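Local atomic coordinates of Sts-2 protein (Mus musculus, PDB entry 3D4I), a protein that dampens CBL-mediated down-regulation of activated receptors such as the T-cell receptor and carries an acid-dependent phosphatase activity in this 2H-phosphatase domain. Residues G38-Y41 against F47-S50. Residues are numbered along the deposited sequence; the frame is centred on the assembly and turned at random.
Sequences GKYY and FPRS
Y40 reaches across to the backbone of F47-S50 in a side-chain-to-main-chain contact that pins together two parts of one long loop, the loop between helices 29-32 and 69-85 of the histidine phosphatase (phosphoglycerate mutase-like) fold. The contact lies at the periphery, its centre about 22 Å from the centre of the chain. CG of Y40 stands anti to the backbone N (chi1 178°), which carries the ring out toward F47-S50, where its phenol OH donates a short hydrogen bond to P48 O (2.5 Å). The donor sits in the carbonyl plane on a lone pair, with a C=O...OH angle of 136°. The carbonyl oxygens of P48 and R49 both face the rim of the phenol ring, close to its plane, R49 O being 3.8 Å from Y40 CE2. The tyrosine side chain runs roughly perpendicular to that of P48, so it is mainly the hydroxyl that meets the proline ring. A phenylalanine in place of Y40 would probably leave P48 O without this donor and lose the OH contacts with F47 CB and P48 CD, so that F47-S50 is held less firmly to G38-Y41. F47, buried, packs against F25 and W29, while the guanidinium of R49 forms salt bridges with E80 and D84 of the second subunit, placing this loop at the dimer interface. Carbon atoms crowd the phenol oxygen: Y40 OH rests 3.2 Å from P48 CD and 3.3 Å from F47 CB.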
loop_
_atom_site.group_PDB
_atom_site.type_symbol
_atom_site.label_atom_id
_atom_site.label_comp_id
_atom_site.label_asym_id
_atom_site.label_seq_id
_atom_site.Cartn_x
_atom_site.Cartn_y
_atom_site.Cartn_z
ATOM N N GLY A 38 1.541 21.274 19.805
ATOM C CA GLY A 38 1.287 21.719 18.431
ATOM C C GLY A 38 2.152 21.105 17.345
ATOM O O GLY A 38 2.185 21.592 16.214
ATOM N N LYS A 39 2.856 20.033 17.679
ATOM C CA LYS A 39 3.758 19.410 16.726
ATOM C C LYS A 39 3.095 18.197 16.069
ATOM O O LYS A 39 2.211 17.565 16.663
ATOM C CB LYS A 39 5.039 18.970 17.427
ATOM C CG LYS A 39 5.860 20.129 18.039
ATOM C CD LYS A 39 6.753 20.853 17.009
ATOM C CE LYS A 39 7.923 19.976 16.497
ATOM N NZ LYS A 39 9.048 20.795 15.880
ATOM N N TYR A 40 3.543 17.876 14.859
ATOM C CA TYR A 40 3.051 16.686 14.152
ATOM C C TYR A 40 3.629 15.396 14.747
ATOM O O TYR A 40 4.815 15.317 15.026
ATOM C CB TYR A 40 3.374 16.765 12.661
ATOM C CG TYR A 40 2.950 15.535 11.849
ATOM C CD1 TYR A 40 1.616 15.335 11.509
ATOM C CD2 TYR A 40 3.893 14.596 11.412
ATOM C CE1 TYR A 40 1.219 14.228 10.785
ATOM C CE2 TYR A 40 3.495 13.461 10.670
ATOM C CZ TYR A 40 2.159 13.303 10.369
ATOM O OH TYR A 40 1.736 12.224 9.635
ATOM N N TYR A 41 2.787 14.384 14.931
ATOM C CA TYR A 41 3.283 13.042 15.226
ATOM C C TYR A 41 2.366 12.020 14.554
ATOM O O TYR A 41 1.297 12.400 14.060
ATOM C CB TYR A 41 3.389 12.838 16.744
ATOM C CG TYR A 41 2.095 12.455 17.438
ATOM C CD1 TYR A 41 1.070 13.378 17.632
ATOM C CD2 TYR A 41 1.921 11.159 17.918
ATOM C CE1 TYR A 41 -0.114 13.011 18.290
ATOM C CE2 TYR A 41 0.767 10.784 18.568
ATOM C CZ TYR A 41 -0.248 11.697 18.737
ATOM O OH TYR A 41 -1.368 11.271 19.402
ATOM N N PHE A 47 -0.632 7.463 8.890
ATOM C CA PHE A 47 -0.221 8.877 8.808
ATOM C C PHE A 47 1.181 8.903 8.243
ATOM O O PHE A 47 1.973 8.024 8.578
ATOM C CB PHE A 47 -0.243 9.578 10.182
ATOM C CG PHE A 47 -1.627 9.884 10.694
ATOM C CD1 PHE A 47 -2.407 8.894 11.278
ATOM C CD2 PHE A 47 -2.150 11.170 10.602
ATOM C CE1 PHE A 47 -3.713 9.188 11.801
ATOM C CE2 PHE A 47 -3.426 11.458 11.077
ATOM C CZ PHE A 47 -4.201 10.481 11.698
ATOM N N PRO A 48 1.493 9.883 7.354
ATOM C CA PRO A 48 2.833 9.896 6.750
ATOM C C PRO A 48 3.940 10.248 7.753
ATOM O O PRO A 48 3.668 10.839 8.798
ATOM C CB PRO A 48 2.723 10.973 5.646
ATOM C CG PRO A 48 1.541 11.871 6.093
ATOM C CD PRO A 48 0.630 10.977 6.870
ATOM N N ARG A 49 5.174 9.894 7.416
ATOM C CA ARG A 49 6.335 10.126 8.283
ATOM C C ARG A 49 6.481 11.587 8.658
ATOM O O ARG A 49 6.860 11.913 9.777
ATOM C CB ARG A 49 7.621 9.591 7.612
ATOM C CG ARG A 49 8.227 8.346 8.280
ATOM C CD ARG A 49 9.287 7.701 7.367
ATOM N NE ARG A 49 10.492 7.245 8.066
ATOM C CZ ARG A 49 11.614 6.867 7.441
ATOM N NH1 ARG A 49 11.680 6.889 6.109
ATOM N NH2 ARG A 49 12.685 6.476 8.138
ATOM N N SER A 50 6.151 12.474 7.724
ATOM C CA SER A 50 6.265 13.910 7.950
ATOM C C SER A 50 5.261 14.680 7.110
ATOM O O SER A 50 4.692 14.137 6.156
ATOM C CB SER A 50 7.684 14.394 7.611
ATOM O OG SER A 50 7.897 14.360 6.210
#